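Lipolytic enzyme (Clostridium thermocellum, PDB 2VPT) removes acetyl groups from xylan as a family 3 carbohydrate esterase, the chain here being the SGNH-type catalytic domain of a longer cellulosomal protein. Local coordinates at residues 66-71 against 89-94; 84-89 against 122-127; 100-105 against 136-141; 157-162 against 189-194. One frame throughout, in Å; residues are numbered along the deposited sequence. Where two conformers were deposited one is given.

Contact 1 of 4, residues 66-71 against 89-94; sequences WTIPQI and LWIGGN
Ile-91 carries CG1 anti to its backbone N (chi1 -159°) and Ile-71 holds CG1 beside its own N (chi1 -64°), so each CG1 lies on the facing side; the two side chains meet tip to tip, Ile-71 CG1 lying 3.6 Å from Ile-91 CD1. In this SGNH hydrolase fold the contact joins the start of helix 68-82 to the chain leaving strand 86-90, where Gly-92, Gly-93 and Asn-94 run into Asp-95 as the GxND block of the family. The asparagine of that block usually helps form the oxyanion hole, a role that is probable for Asn-94. Ile-68 adds its long branch to the apolar cluster: CG1 is 3.8 Å from Ile-91 CG2, and CD1 lies 3.7 Å from Gly-92 CA. Glycine suits this place because a beta carbon would crowd Ile-68 CD1 and, at phi 118°, press on the preceding carbonyl oxygen. Leu-107 and Leu-110 of helix 104-117 also pack on the isoleucines. Thr-67, the N-cap, has its N-H bound by Gln-70 OE1 at 2.9 Å, one half of a capping box, while its methyl CG2 meets Asn-94 CB at 3.9 Å. A water bridges the two segments, donating to Trp-66 O at 2.9 Å and accepting from Gly-92 N at 2.9 Å and Asn-94 N at 3.1 Å.

Contact 2 of 4, residues 84-89 against 122-127; sequences PDVVFL and TLFVAD
Two neighbouring parallel strands of the central sheet, 86-90 and 122-126, pair residue for residue from Val-86 beside Thr-122 to Leu-89 beside Val-125. Five backbone hydrogen bonds join them. Thr-122 N gives to Asp-85 O at 3.1 Å, and Val-87 uses both its polar atoms, N to Thr-122 O at 2.9 Å and O from Phe-124 N at 2.9 Å. Leu-89 repeats the pattern, giving its N-H to Phe-124 O at 2.8 Å and receiving Ala-126 N on its O at 3.0 Å. Such parallel strands form the core of the SGNH hydrolase fold; side chains alternate between the two faces, and since helices cover both, both are largely apolar. On one face Val-87 and Leu-123 lie side by side, Val-87 CG1 against Leu-123 CD1 at 3.6 Å. Phe-88 and Phe-124 hold the other face; CG beside the backbone N in both (chi1 -72° and -68°) points them the same way, and unlike second torsions set their planes at 76°. Phe-124 CD2 comes to the edge of the Phe-88 ring, 3.7 Å from CE1; Val-86 CG1 meets the Phe-124 ring in plane, 3.7 Å from CD2. Thr-195 of helix 181-203 packs on both rings.

Contact 3 of 4, residues 100-105 against 136-141; sequences GNLNAT and KQYNAV
The turn that starts helix 104-117 meets the short helix 136-139 and the residues just after it at the domain surface, through Leu-102 and Ala-104 on one part and Tyr-138 and Val-141 on the other. Leu-102 was deposited in two conformers, and its contacts hold for one of them. In that conformer CD1 lies 3.7 Å from Val-141 CG2 and approaches the edge of the Tyr-138 ring in its plane, while CD2 touches Tyr-138 CB at 3.6 Å. The leucine and valine side chains slide past each other in opposite directions, and the small Ala-104 adds its CB at 4.1 Å from Val-141 CG2. Branched aliphatic groups and a small methyl suit this patch, where Leu-102 packs on side chains and backbone of Gln-137 and Tyr-138. Tyr-138 holds CG anti to its backbone N (chi1 177°). Its OH hydrogen bonds to Ile-91 O. The backbone at Asn-103 folds into an inverse gamma turn, closed by a weak Ala-104 N to Leu-102 O bond of 3.0 Å. Asn-103 OD1 then takes the N-H of Gly-106 and its ND2 gives to Asp-95, the former bond being the asparagine N-cap typical of an alpha-helix start.

Contact 4 of 4, residues 157-162 against 189-194; sequences YFVKLS and NIWYKY
Aliphatic groups of strand 156-159 and its outgoing turn rest on the Trp-191 indole in two CH-pi contacts. Val-159 CG1 stands over the six-membered ring, 4.3 Å from its centroid, and Leu-161 CD2 over the five-membered ring at 4.1 Å, both on the same face and offset toward the rim. The broad indole thus offers each of its two rings to one aliphatic residue. Apolar packing continues at Ile-190, whose CG2 lies 3.8 Å from Leu-161 CD2, and at Tyr-194, whose CB is 4.0 Å from Val-159 CG2. Among the polar groups, Lys-160 N lies 3.9 Å above the Tyr-194 ring plane, over its centre, with its N-H aimed at the ring face; it is buried and has no hydrogen-bond partner, so the pi cloud probably makes up in part for the missing acceptor. The tyrosine hydroxyl passes beyond Lys-160 CB to hydrogen bond with Glu-163. One water donates to Phe-158 O and to Tyr-194 O, at 3.1 Å each, and so ties the strand to the helix. Helix 181-203 runs nearly antiparallel to the strand here, at 154°. Trp-191 also stacks with Phe-88 of strand 86-90 and with Tyr-27, and touches Leu-31 of helix 28-37, while Val-159 is hydrogen-bonded to Val-125 in the adjacent strand 122-126.

From the N terminus, contact 1 opens at 66-71 and closes at 89-94, bringing back the chain after helix 68-82 and strand 86-90. Contact 2 opens at 84-89, before contact 1 has closed, and ends at 122-127; the two cross and share Leu-89. Contact 3 opens inside that loop at 100-105 and closes beyond it at 136-141, crossing contact 2 but following contact 1 in series. Contact 4, 157-162 with 189-194, comes last and crosses none; no contact nests in another. Contact 1 joins helix 68-82 to the exit of strand 86-90, contact 2 pairs two strands, contact 3 joins the turn before helix 104-117 to helix 136-139, and contact 4 sets helix 181-203 on strand 156-159.

Contact 1 of 4, residues 66-71 against 89-94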
# COMPACT_ATOMS: atom_id res chain seq x y z
N TRP A 66 -10.41 6.06 2.42
CA TRP A 66 -11.81 5.70 2.20
C TRP A 66 -12.70 5.92 3.41
O TRP A 66 -12.28 5.80 4.56
CB TRP A 66 -11.97 4.27 1.73
CG TRP A 66 -11.56 4.03 0.31
CD1 TRP A 66 -10.52 4.61 -0.36
CD2 TRP A 66 -12.12 3.06 -0.57
NE1 TRP A 66 -10.43 4.07 -1.63
CE2 TRP A 66 -11.39 3.12 -1.78
CE3 TRP A 66 -13.18 2.16 -0.47
CZ2 TRP A 66 -11.68 2.30 -2.86
CZ3 TRP A 66 -13.48 1.36 -1.55
CH2 TRP A 66 -12.74 1.44 -2.74
N THR A 67 -13.96 6.23 3.09
CA THR A 67 -15.01 6.46 4.05
C THR A 67 -15.99 5.29 4.06
O THR A 67 -15.95 4.42 3.18
CB THR A 67 -15.79 7.72 3.66
OG1 THR A 67 -16.33 7.50 2.35
CG2 THR A 67 -14.87 8.96 3.65
N ILE A 68 -16.88 5.28 5.05
CA ILE A 68 -17.92 4.28 5.14
C ILE A 68 -18.72 4.07 3.84
O ILE A 68 -18.87 2.94 3.40
CB ILE A 68 -18.86 4.60 6.35
CG1 ILE A 68 -18.13 4.26 7.66
CG2 ILE A 68 -20.15 3.83 6.25
CD1 ILE A 68 -18.72 4.88 8.90
N PRO A 69 -19.26 5.15 3.24
CA PRO A 69 -20.04 4.91 2.02
C PRO A 69 -19.23 4.35 0.85
O PRO A 69 -19.76 3.61 0.02
CB PRO A 69 -20.65 6.29 1.71
CG PRO A 69 -19.86 7.27 2.44
CD PRO A 69 -19.32 6.56 3.66
N GLN A 70 -17.94 4.66 0.80
CA GLN A 70 -17.10 4.10 -0.25
C GLN A 70 -16.89 2.60 -0.04
O GLN A 70 -16.94 1.82 -0.98
CB GLN A 70 -15.77 4.83 -0.31
CG GLN A 70 -15.88 6.27 -0.71
CD GLN A 70 -14.51 6.86 -0.72
OE1 GLN A 70 -13.96 7.18 0.31
NE2 GLN A 70 -13.90 6.91 -1.90
N ILE A 71 -16.64 2.20 1.20
CA ILE A 71 -16.62 0.79 1.55
C ILE A 71 -17.96 0.14 1.19
O ILE A 71 -17.99 -0.90 0.54
CB ILE A 71 -16.31 0.57 3.04
CG1 ILE A 71 -14.90 1.08 3.38
CG2 ILE A 71 -16.47 -0.89 3.42
CD1 ILE A 71 -13.71 0.25 2.81
N LEU A 89 -13.60 -5.16 10.67
CA LEU A 89 -13.99 -3.87 10.11
C LEU A 89 -13.48 -2.73 10.98
O LEU A 89 -13.73 -2.68 12.18
CB LEU A 89 -15.52 -3.81 9.98
CG LEU A 89 -16.10 -2.53 9.38
CD1 LEU A 89 -15.66 -2.37 7.94
CD2 LEU A 89 -17.61 -2.52 9.49
N TRP A 90 -12.77 -1.79 10.38
CA TRP A 90 -12.20 -0.66 11.09
C TRP A 90 -12.33 0.54 10.17
O TRP A 90 -11.51 0.75 9.26
CB TRP A 90 -10.74 -0.96 11.47
CG TRP A 90 -10.10 0.08 12.33
CD1 TRP A 90 -10.71 1.13 12.95
CD2 TRP A 90 -8.71 0.17 12.67
NE1 TRP A 90 -9.80 1.88 13.63
CE2 TRP A 90 -8.56 1.30 13.50
CE3 TRP A 90 -7.59 -0.59 12.37
CZ2 TRP A 90 -7.33 1.67 14.01
CZ3 TRP A 90 -6.37 -0.21 12.89
CH2 TRP A 90 -6.25 0.90 13.70
N ILE A 91 -13.38 1.34 10.40
CA ILE A 91 -13.76 2.35 9.42
C ILE A 91 -14.53 3.50 10.06
O ILE A 91 -15.13 3.35 11.13
CB ILE A 91 -14.60 1.68 8.31
CG1 ILE A 91 -14.63 2.47 7.00
CG2 ILE A 91 -15.99 1.33 8.80
CD1 ILE A 91 -13.30 2.56 6.27
N GLY A 92 -14.47 4.67 9.41
CA GLY A 92 -15.28 5.83 9.78
C GLY A 92 -14.50 7.04 10.21
O GLY A 92 -15.05 8.14 10.30
N GLY A 93 -13.21 6.89 10.45
CA GLY A 93 -12.38 8.01 10.81
C GLY A 93 -12.35 9.06 9.71
O GLY A 93 -12.32 10.25 9.99
N ASN A 94 -12.34 8.61 8.46
CA ASN A 94 -12.29 9.56 7.36
C ASN A 94 -13.63 10.26 7.19
O ASN A 94 -13.66 11.43 6.77
CB ASN A 94 -11.85 8.91 6.04
CG ASN A 94 -10.39 8.53 6.05
OD1 ASN A 94 -10.03 7.43 5.63
ND2 ASN A 94 -9.56 9.42 6.55
O HOH W 1 -12.61 5.74 7.43

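Contact 2 of 4, residues 84-89 against 122-127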
# COMPACT_ATOMS: atom_id res chain seq x y z
N PRO A 84 -15.19 -14.55 3.04
CA PRO A 84 -14.52 -14.72 4.32
C PRO A 84 -15.42 -15.34 5.38
O PRO A 84 -16.63 -15.16 5.35
CB PRO A 84 -14.19 -13.29 4.71
CG PRO A 84 -15.24 -12.48 4.05
CD PRO A 84 -15.48 -13.14 2.76
N ASP A 85 -14.81 -16.02 6.34
CA ASP A 85 -15.51 -16.50 7.53
C ASP A 85 -15.70 -15.38 8.55
O ASP A 85 -16.68 -15.35 9.29
CB ASP A 85 -14.72 -17.65 8.16
CG ASP A 85 -14.53 -18.80 7.20
OD1 ASP A 85 -15.55 -19.32 6.71
OD2 ASP A 85 -13.37 -19.16 6.92
N VAL A 86 -14.75 -14.44 8.57
CA VAL A 86 -14.68 -13.38 9.56
C VAL A 86 -14.28 -12.10 8.83
O VAL A 86 -13.46 -12.13 7.90
CB VAL A 86 -13.60 -13.70 10.62
CG1 VAL A 86 -13.46 -12.59 11.65
CG2 VAL A 86 -13.90 -15.02 11.34
N VAL A 87 -14.88 -10.98 9.24
CA VAL A 87 -14.50 -9.66 8.77
C VAL A 87 -14.02 -8.85 9.96
O VAL A 87 -14.67 -8.82 11.00
CB VAL A 87 -15.70 -8.95 8.08
CG1 VAL A 87 -15.38 -7.48 7.78
CG2 VAL A 87 -16.08 -9.70 6.84
N PHE A 88 -12.87 -8.19 9.79
CA PHE A 88 -12.34 -7.24 10.75
C PHE A 88 -12.58 -5.86 10.17
O PHE A 88 -11.86 -5.43 9.27
CB PHE A 88 -10.83 -7.42 10.95
CG PHE A 88 -10.39 -8.65 11.71
CD1 PHE A 88 -11.25 -9.43 12.46
CD2 PHE A 88 -9.04 -8.98 11.69
CE1 PHE A 88 -10.76 -10.53 13.17
CE2 PHE A 88 -8.56 -10.08 12.40
CZ PHE A 88 -9.42 -10.84 13.14
N LEU A 89 -13.60 -5.16 10.67
CA LEU A 89 -13.99 -3.87 10.11
C LEU A 89 -13.48 -2.73 10.98
O LEU A 89 -13.73 -2.68 12.18
CB LEU A 89 -15.52 -3.81 9.98
CG LEU A 89 -16.10 -2.53 9.38
CD1 LEU A 89 -15.66 -2.37 7.94
CD2 LEU A 89 -17.61 -2.52 9.49
N THR A 122 -18.94 -13.82 10.77
CA THR A 122 -18.65 -13.25 12.07
C THR A 122 -17.97 -11.91 11.83
O THR A 122 -17.00 -11.83 11.07
CB THR A 122 -17.79 -14.19 12.91
OG1 THR A 122 -18.55 -15.37 13.20
CG2 THR A 122 -17.34 -13.54 14.22
N LEU A 123 -18.46 -10.88 12.49
CA LEU A 123 -18.00 -9.50 12.26
C LEU A 123 -17.45 -8.88 13.53
O LEU A 123 -18.07 -8.93 14.59
CB LEU A 123 -19.16 -8.65 11.73
CG LEU A 123 -18.88 -7.17 11.44
CD1 LEU A 123 -17.84 -6.96 10.33
CD2 LEU A 123 -20.17 -6.43 11.07
N PHE A 124 -16.25 -8.32 13.43
CA PHE A 124 -15.63 -7.52 14.47
C PHE A 124 -15.57 -6.08 13.99
O PHE A 124 -15.19 -5.83 12.85
CB PHE A 124 -14.22 -8.03 14.77
CG PHE A 124 -14.21 -9.38 15.42
CD1 PHE A 124 -14.33 -9.48 16.78
CD2 PHE A 124 -14.12 -10.54 14.68
CE1 PHE A 124 -14.34 -10.71 17.41
CE2 PHE A 124 -14.14 -11.78 15.31
CZ PHE A 124 -14.24 -11.85 16.68
N VAL A 125 -15.96 -5.16 14.86
CA VAL A 125 -15.97 -3.73 14.57
C VAL A 125 -15.10 -3.02 15.58
O VAL A 125 -15.34 -3.13 16.79
CB VAL A 125 -17.40 -3.17 14.62
CG1 VAL A 125 -17.38 -1.66 14.35
CG2 VAL A 125 -18.28 -3.90 13.58
N ALA A 126 -14.10 -2.29 15.10
CA ALA A 126 -13.14 -1.57 15.94
C ALA A 126 -13.41 -0.07 16.04
O ALA A 126 -13.88 0.55 15.08
CB ALA A 126 -11.73 -1.78 15.41
N ASP A 127 -13.08 0.51 17.19
CA ASP A 127 -12.86 1.95 17.28
C ASP A 127 -11.38 2.29 17.04
O ASP A 127 -10.60 1.41 16.65
CB ASP A 127 -13.46 2.54 18.57
CG ASP A 127 -12.71 2.19 19.83
OD1 ASP A 127 -11.75 1.40 19.78
OD2 ASP A 127 -13.10 2.73 20.89

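Contact 3 of 4, residues 100-105 against 136-141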
# COMPACT_ATOMS: atom_id res chain seq x y z
N GLY A 100 -16.43 15.72 7.64
CA GLY A 100 -17.16 16.41 8.73
C GLY A 100 -18.49 15.75 9.12
O GLY A 100 -19.45 16.45 9.41
N ASN A 101 -18.52 14.42 9.15
CA ASN A 101 -19.74 13.58 9.35
C ASN A 101 -19.11 12.67 10.44
O ASN A 101 -18.41 11.73 10.10
CB ASN A 101 -20.07 12.97 8.00
CG ASN A 101 -21.33 12.19 8.02
OD1 ASN A 101 -22.24 12.48 8.77
ND2 ASN A 101 -21.40 11.18 7.17
N LEU A 102 -19.47 12.72 11.72
CA LEU A 102 -19.95 11.58 12.56
C LEU A 102 -20.93 10.53 12.06
O LEU A 102 -22.10 10.57 12.38
CB LEU A 102 -20.36 12.12 13.95
CG LEU A 102 -19.90 11.34 15.20
CD1 LEU A 102 -20.34 9.90 15.17
CD2 LEU A 102 -18.39 11.48 15.37
N ASN A 103 -20.42 9.51 11.35
CA ASN A 103 -21.29 8.65 10.58
C ASN A 103 -21.76 7.41 11.31
O ASN A 103 -21.55 6.27 10.86
CB ASN A 103 -20.64 8.31 9.24
CG ASN A 103 -21.64 7.92 8.18
OD1 ASN A 103 -22.86 7.90 8.42
ND2 ASN A 103 -21.15 7.61 6.97
N ALA A 104 -22.44 7.64 12.43
CA ALA A 104 -23.06 6.58 13.18
C ALA A 104 -24.06 5.81 12.34
O ALA A 104 -24.06 4.58 12.33
CB ALA A 104 -23.73 7.17 14.41
N THR A 105 -24.93 6.52 11.61
CA THR A 105 -25.91 5.84 10.79
C THR A 105 -25.28 5.01 9.66
O THR A 105 -25.72 3.89 9.37
CB THR A 105 -26.95 6.84 10.20
OG1 THR A 105 -27.69 7.43 11.27
CG2 THR A 105 -27.90 6.13 9.28
N LYS A 136 -12.02 10.78 19.17
CA LYS A 136 -12.73 10.28 20.35
C LYS A 136 -14.24 10.49 20.25
O LYS A 136 -15.03 9.71 20.77
CB LYS A 136 -12.19 10.95 21.62
CG LYS A 136 -10.73 10.63 21.95
CD LYS A 136 -10.31 11.30 23.26
CE LYS A 136 -8.86 11.06 23.59
NZ LYS A 136 -8.43 11.84 24.78
N GLN A 137 -14.66 11.54 19.55
CA GLN A 137 -16.07 11.81 19.37
C GLN A 137 -16.77 10.70 18.59
O GLN A 137 -17.92 10.35 18.87
CB GLN A 137 -16.28 13.14 18.64
CG GLN A 137 -17.67 13.71 18.79
CD GLN A 137 -17.89 15.02 18.06
OE1 GLN A 137 -17.11 15.44 17.20
NE2 GLN A 137 -18.98 15.68 18.40
N TYR A 138 -16.07 10.16 17.59
CA TYR A 138 -16.58 9.03 16.82
C TYR A 138 -16.46 7.73 17.62
O TYR A 138 -17.39 6.93 17.65
CB TYR A 138 -15.84 8.93 15.49
CG TYR A 138 -16.22 7.75 14.64
CD1 TYR A 138 -17.54 7.50 14.32
CD2 TYR A 138 -15.27 6.88 14.15
CE1 TYR A 138 -17.90 6.43 13.56
CE2 TYR A 138 -15.62 5.80 13.39
CZ TYR A 138 -16.93 5.57 13.09
OH TYR A 138 -17.33 4.49 12.33
N ASN A 139 -15.33 7.54 18.29
CA ASN A 139 -15.17 6.34 19.13
C ASN A 139 -16.36 6.17 20.07
O ASN A 139 -16.86 5.06 20.26
CB ASN A 139 -13.90 6.43 19.98
CG ASN A 139 -12.63 6.21 19.19
OD1 ASN A 139 -12.65 5.80 18.03
ND2 ASN A 139 -11.51 6.47 19.84
N ALA A 140 -16.83 7.28 20.64
CA ALA A 140 -17.90 7.23 21.63
C ALA A 140 -19.14 6.53 21.13
O ALA A 140 -19.84 5.89 21.91
CB ALA A 140 -18.26 8.64 22.08
N VAL A 141 -19.48 6.67 19.85
CA VAL A 141 -20.74 6.12 19.33
C VAL A 141 -20.69 4.63 18.98
O VAL A 141 -21.73 3.98 18.87
CB VAL A 141 -21.28 6.91 18.11
CG1 VAL A 141 -21.35 8.41 18.43
CG2 VAL A 141 -20.48 6.64 16.84

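Contact 4 of 4, residues 157-162 against 189-194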
# COMPACT_ATOMS: atom_id res chain seq x y z
N TYR A 157 -19.10 -8.09 17.20
CA TYR A 157 -18.34 -7.93 18.43
C TYR A 157 -17.48 -6.69 18.34
O TYR A 157 -16.92 -6.41 17.28
CB TYR A 157 -17.45 -9.17 18.66
CG TYR A 157 -18.26 -10.44 18.64
CD1 TYR A 157 -18.92 -10.88 19.79
CD2 TYR A 157 -18.41 -11.19 17.48
CE1 TYR A 157 -19.69 -12.03 19.78
CE2 TYR A 157 -19.18 -12.35 17.45
CZ TYR A 157 -19.82 -12.76 18.61
OH TYR A 157 -20.60 -13.91 18.60
N PHE A 158 -17.38 -5.95 19.43
CA PHE A 158 -16.64 -4.71 19.51
C PHE A 158 -15.19 -4.98 19.88
O PHE A 158 -14.89 -5.75 20.79
CB PHE A 158 -17.29 -3.78 20.55
CG PHE A 158 -16.58 -2.48 20.77
CD1 PHE A 158 -16.30 -1.61 19.72
CD2 PHE A 158 -16.23 -2.09 22.05
CE1 PHE A 158 -15.66 -0.42 19.96
CE2 PHE A 158 -15.60 -0.89 22.28
CZ PHE A 158 -15.31 -0.05 21.23
N VAL A 159 -14.28 -4.33 19.18
CA VAL A 159 -12.85 -4.39 19.46
C VAL A 159 -12.41 -3.00 19.90
O VAL A 159 -12.37 -2.06 19.10
CB VAL A 159 -12.06 -4.87 18.23
CG1 VAL A 159 -10.55 -4.86 18.54
CG2 VAL A 159 -12.56 -6.25 17.79
N LYS A 160 -12.12 -2.87 21.19
CA LYS A 160 -11.82 -1.56 21.76
C LYS A 160 -10.35 -1.18 21.58
O LYS A 160 -9.58 -1.15 22.53
CB LYS A 160 -12.19 -1.55 23.25
CG LYS A 160 -12.21 -0.16 23.86
CD LYS A 160 -12.70 -0.16 25.30
CE LYS A 160 -12.30 1.07 26.04
NZ LYS A 160 -13.07 1.21 27.32
N LEU A 161 -9.97 -0.86 20.35
CA LEU A 161 -8.62 -0.39 20.08
C LEU A 161 -8.27 0.87 20.87
O LEU A 161 -7.09 1.15 21.15
CB LEU A 161 -8.40 -0.16 18.58
CG LEU A 161 -8.60 -1.39 17.69
CD1 LEU A 161 -8.31 -1.06 16.24
CD2 LEU A 161 -7.73 -2.56 18.16
N SER A 162 -9.29 1.65 21.25
CA SER A 162 -9.06 2.86 22.04
C SER A 162 -8.54 2.60 23.45
O SER A 162 -8.11 3.55 24.11
CB SER A 162 -10.34 3.69 22.13
OG SER A 162 -11.39 2.97 22.75
N ASN A 189 -2.17 -6.56 19.34
CA ASN A 189 -2.42 -7.24 20.62
C ASN A 189 -3.84 -7.07 21.13
O ASN A 189 -4.40 -7.99 21.72
CB ASN A 189 -1.35 -6.88 21.64
CG ASN A 189 -0.09 -7.73 21.43
OD1 ASN A 189 0.80 -7.37 20.69
ND2 ASN A 189 -0.07 -8.91 22.04
N ILE A 190 -4.46 -5.92 20.83
CA ILE A 190 -5.84 -5.69 21.23
C ILE A 190 -6.79 -6.48 20.32
O ILE A 190 -7.73 -7.10 20.80
CB ILE A 190 -6.18 -4.20 21.27
CG1 ILE A 190 -5.27 -3.45 22.26
CG2 ILE A 190 -7.66 -3.99 21.63
CD1 ILE A 190 -5.28 -1.95 22.11
N TRP A 191 -6.55 -6.50 19.01
CA TRP A 191 -7.33 -7.39 18.16
C TRP A 191 -7.27 -8.83 18.70
O TRP A 191 -8.28 -9.52 18.75
CB TRP A 191 -6.81 -7.41 16.72
CG TRP A 191 -7.19 -6.22 15.85
CD1 TRP A 191 -6.39 -5.18 15.54
CD2 TRP A 191 -8.45 -5.98 15.19
NE1 TRP A 191 -7.06 -4.29 14.72
CE2 TRP A 191 -8.32 -4.77 14.49
CE3 TRP A 191 -9.66 -6.67 15.12
CZ2 TRP A 191 -9.37 -4.22 13.73
CZ3 TRP A 191 -10.70 -6.13 14.38
CH2 TRP A 191 -10.54 -4.93 13.69
N TYR A 192 -6.06 -9.29 19.04
CA TYR A 192 -5.91 -10.65 19.56
C TYR A 192 -6.79 -10.85 20.79
O TYR A 192 -7.55 -11.80 20.86
CB TYR A 192 -4.44 -10.94 19.85
CG TYR A 192 -4.20 -12.35 20.37
CD1 TYR A 192 -3.89 -13.39 19.50
CD2 TYR A 192 -4.29 -12.63 21.72
CE1 TYR A 192 -3.67 -14.67 19.96
CE2 TYR A 192 -4.06 -13.90 22.20
CZ TYR A 192 -3.77 -14.91 21.32
OH TYR A 192 -3.54 -16.19 21.80
N LYS A 193 -6.65 -9.95 21.75
CA LYS A 193 -7.45 -10.01 22.99
C LYS A 193 -8.93 -10.23 22.73
O LYS A 193 -9.58 -11.07 23.34
CB LYS A 193 -7.21 -8.75 23.81
CG LYS A 193 -8.12 -8.58 25.03
CD LYS A 193 -7.78 -7.32 25.79
CE LYS A 193 -8.80 -7.06 26.88
NZ LYS A 193 -8.52 -5.83 27.62
N TYR A 194 -9.48 -9.44 21.81
CA TYR A 194 -10.92 -9.44 21.56
C TYR A 194 -11.40 -10.50 20.57
O TYR A 194 -12.59 -10.78 20.49
CB TYR A 194 -11.39 -8.03 21.14
CG TYR A 194 -11.45 -7.04 22.29
CD1 TYR A 194 -12.61 -6.89 23.04
CD2 TYR A 194 -10.37 -6.25 22.64
CE1 TYR A 194 -12.67 -6.02 24.09
CE2 TYR A 194 -10.42 -5.36 23.71
CZ TYR A 194 -11.59 -5.25 24.44
OH TYR A 194 -11.68 -4.38 25.51
O HOH W 2 -14.91 -8.83 20.93